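Local coordinates for CaaX farnesyltransferase alpha subunit Ram2 (Aspergillus fumigatus, PDB 4L9P) that pairs with the beta subunit Ram1 to form protein farnesyltransferase, the enzyme that attaches a farnesyl group to the cysteine of CaaX proteins, at the interface of chains A and B. Numbering follows the deposited sequence. Chains: chain A, CaaX farnesyltransferase alpha subunit Ram2; chain B, CaaX farnesyltransferase beta subunit Ram1.

Contact 1: the interface of chains A and B. Residues chain A 308, 342, 345; chain B 342-343, 346.
A:Arg342 and B:Ser346 are joined by a hydrogen bond, with the epsilon nitrogen NE donating to the serine hydroxyl OG over 2.8 Å. The bond is almost straight, 175° at the hydrogen, and OG lies in the guanidinium plane, at its edge. A bend at chi3 (64°) turns the end of the arginine chain so that NE points at the serine, while CG and CD run alongside the same residue near its carbonyl oxygen. On the serine, chi1 of 169° sets OG opposite the backbone N and carries it towards chain A. The terminal NH2 also lies 3.2 Å from B:Pro343 O, a polar proximity rather than a hydrogen bond. Since B:Ser346 ends helix 338-346, the guanidinium sits by the carbonyl end of that helix, where its positive charge would probably be welcome. Behind it in chain A, A:Glu308 OE2 lies 4.1 Å from A:Arg342 NH2, and this carboxylate may add to the favourable field.

The apolar part centres on A:Tyr345, whose ring lies beside helix 338-346, with B:Ser346 and B:Pro343 on one side of its plane, towards either end. Near the root of the ring, B:Ser346 CB approaches CG to 3.8 Å. On the same side, the pyrrolidine of B:Pro343 sits beneath the phenol end, beyond the ring centre, its CB 3.5 Å from A:Tyr345 OH. B:Leu342 adds a looser touch beside the ring, CD1 to A:Tyr345 CE1 at 4.1 Å. B:Ser346 is thus shared by both kinds of contact: its CB supports the tyrosine while its OG is held by the arginine.

The patch is part of the heterodimer interface. It seats the junction of 3-10 helix 340-342 and helix 343-362, near the C-terminus of the alpha subunit, against one helix of the beta subunit, combining a directional polar bond with aromatic packing.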
# COMPACT_ATOMS: atom_id res chain seq x y z
N GLU A 308 3.94 24.91 10.20
CA GLU A 308 4.96 24.16 9.46
C GLU A 308 5.44 24.93 8.24
O GLU A 308 6.62 24.91 7.88
CB GLU A 308 4.35 22.86 9.01
CG GLU A 308 5.38 21.97 8.31
CD GLU A 308 4.70 20.71 7.83
OE1 GLU A 308 3.43 20.74 7.76
OE2 GLU A 308 5.39 19.72 7.51
N ARG A 342 4.19 13.91 16.12
CA ARG A 342 5.26 13.90 15.11
C ARG A 342 6.56 14.55 15.67
O ARG A 342 7.45 14.95 14.91
CB ARG A 342 4.80 14.67 13.87
CG ARG A 342 3.63 13.86 13.20
CD ARG A 342 2.94 14.66 12.12
NE ARG A 342 3.84 14.96 11.00
CZ ARG A 342 3.60 15.92 10.13
NH1 ARG A 342 2.55 16.76 10.31
NH2 ARG A 342 4.47 16.10 9.14
N TYR A 345 10.00 13.77 14.16
CA TYR A 345 10.27 14.41 12.88
C TYR A 345 10.53 15.92 13.05
O TYR A 345 11.47 16.47 12.45
CB TYR A 345 9.06 14.15 11.92
CG TYR A 345 9.20 14.98 10.65
CD1 TYR A 345 10.24 14.71 9.71
CD2 TYR A 345 8.36 16.06 10.40
CE1 TYR A 345 10.41 15.51 8.59
CE2 TYR A 345 8.53 16.87 9.27
CZ TYR A 345 9.55 16.58 8.40
OH TYR A 345 9.73 17.38 7.29
N LEU B 342 9.43 12.40 3.41
CA LEU B 342 9.52 12.30 4.88
C LEU B 342 8.35 12.97 5.65
O LEU B 342 7.74 12.34 6.49
CB LEU B 342 10.87 12.86 5.36
CG LEU B 342 11.90 12.01 5.92
CD1 LEU B 342 12.92 13.05 6.53
CD2 LEU B 342 11.43 11.11 7.00
N PRO B 343 8.01 14.23 5.33
CA PRO B 343 6.91 14.83 6.09
C PRO B 343 5.59 14.13 5.77
O PRO B 343 4.78 14.06 6.69
CB PRO B 343 6.89 16.31 5.64
CG PRO B 343 7.74 16.38 4.34
CD PRO B 343 8.74 15.23 4.52
N SER B 346 5.61 11.10 7.93
CA SER B 346 5.40 11.51 9.31
C SER B 346 3.93 11.89 9.57
O SER B 346 3.35 11.51 10.62
CB SER B 346 6.36 12.68 9.55
OG SER B 346 6.05 13.33 10.80

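Contact 2: the interface of chains A and B. Residues chain A 195, 255-258; chain B 84, 86, 91.
B:Asp84 reaches into chain A and is gripped through both carboxylate oxygens. OD1 accepts the backbone N-H of A:Glu257 at 2.9 Å on its syn lone pair, and OD2 forms a salt bridge with A:Arg195 NH2 at 3.1 Å on its anti lone pair. The two planar groups come from opposite directions and are nearly coplanar, 26° apart, so the guanidinium extends the plane of the carboxylate. A:Ala255 CB stands over one face of the carboxylate, 3.3 Å from B:Asp84 OD2, and A:Glu257 CB packs on the opposite face.

A:Arg195 stretches out from CG to NE and also clasps B:Leu86 end-on: NH1 at 3.0 Å and NH2 at 2.9 Å both donate to the backbone oxygen O. The two approaches differ, with NH1 well above the carbonyl plane and NH2 tilted 18° from it. NH2 thereby joins the aspartate to the leucine carbonyl. Across one face of the guanidinium, B:Thr91 lays its methyl CG2 over the centre, 3.3 Å from CZ. With OG1 between the backbone N and the carbonyl carbon (chi1 58°), CG2 lies anti to the carbonyl carbon and faces the arginine, and the methyl would limit movement of the guanidinium towards that side.

Within the heterodimer, this charged clasp fastens the beta-subunit segment leading into helix 89-105 to two alpha-subunit loops, those between helices 180-192 and 197-208 and between helices 238-254 and 259-272.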
# COMPACT_ATOMS: atom_id res chain seq x y z
N ARG A 195 -12.29 18.69 2.47
CA ARG A 195 -11.20 17.81 2.94
C ARG A 195 -11.01 16.56 2.11
O ARG A 195 -10.28 15.64 2.51
CB ARG A 195 -11.43 17.42 4.41
CG ARG A 195 -11.38 18.69 5.27
CD ARG A 195 -12.20 18.51 6.46
NE ARG A 195 -12.13 19.64 7.42
CZ ARG A 195 -13.20 20.24 7.91
NH1 ARG A 195 -14.41 19.90 7.51
NH2 ARG A 195 -13.06 21.18 8.84
N ALA A 255 -11.51 26.27 6.27
CA ALA A 255 -11.17 25.17 7.22
C ALA A 255 -9.67 25.11 7.30
O ALA A 255 -9.02 24.33 6.64
CB ALA A 255 -11.77 23.80 6.75
N PRO A 256 -9.07 26.00 8.10
CA PRO A 256 -7.61 26.15 8.01
C PRO A 256 -6.81 24.93 8.49
O PRO A 256 -5.66 24.83 8.11
CB PRO A 256 -7.32 27.34 8.97
CG PRO A 256 -8.56 28.14 8.87
CD PRO A 256 -9.67 27.09 8.90
N GLU A 257 -7.39 24.03 9.29
CA GLU A 257 -6.63 22.85 9.72
C GLU A 257 -6.67 21.72 8.68
O GLU A 257 -6.08 20.67 8.90
CB GLU A 257 -7.14 22.38 11.09
CG GLU A 257 -6.29 21.34 11.83
CD GLU A 257 -4.84 21.71 12.02
OE1 GLU A 257 -4.51 22.89 11.83
OE2 GLU A 257 -4.02 20.83 12.41
N ASN A 258 -7.32 21.94 7.53
CA ASN A 258 -7.41 20.89 6.49
C ASN A 258 -6.08 20.80 5.74
O ASN A 258 -5.70 21.73 5.03
CB ASN A 258 -8.50 21.36 5.57
CG ASN A 258 -8.66 20.54 4.31
OD1 ASN A 258 -8.16 19.42 4.17
ND2 ASN A 258 -9.43 21.12 3.36
N ASP B 84 -11.47 23.07 13.54
CA ASP B 84 -12.16 23.91 12.56
C ASP B 84 -13.65 23.90 12.87
O ASP B 84 -14.19 22.90 13.31
CB ASP B 84 -12.06 23.28 11.17
CG ASP B 84 -10.65 23.41 10.48
OD1 ASP B 84 -9.85 24.27 10.83
OD2 ASP B 84 -10.41 22.64 9.51
N LEU B 86 -16.06 24.14 10.56
CA LEU B 86 -16.82 23.51 9.47
C LEU B 86 -16.88 21.99 9.63
O LEU B 86 -15.83 21.34 9.70
CB LEU B 86 -16.14 23.84 8.16
CG LEU B 86 -16.75 23.15 6.93
CD1 LEU B 86 -18.16 23.69 6.60
CD2 LEU B 86 -15.81 23.28 5.72
N THR B 91 -14.75 15.13 8.72
CA THR B 91 -14.62 15.39 10.15
C THR B 91 -15.59 14.57 10.94
O THR B 91 -15.26 14.25 12.10
CB THR B 91 -14.72 16.86 10.50
OG1 THR B 91 -15.98 17.37 10.05
CG2 THR B 91 -13.57 17.63 9.85

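About 19 Å separates the centres of contact 1 and contact 2, both of which belong to the interface of the alpha–beta heterodimer. They share no residue and no helix: contact 1 uses helix 338-346 of chain B and elements towards the C-terminus of chain A, whereas contact 2 uses the chain B segment before and within helix 89-105 and earlier turns of chain A. Sequence-distant parts of both subunits are tied together at neighbouring points. Contact 1 mixes aromatic packing with a neutral acceptor, contact 2 combines a salt bridge with bonds to backbone groups, and together they may help fix the subunits' relative orientation.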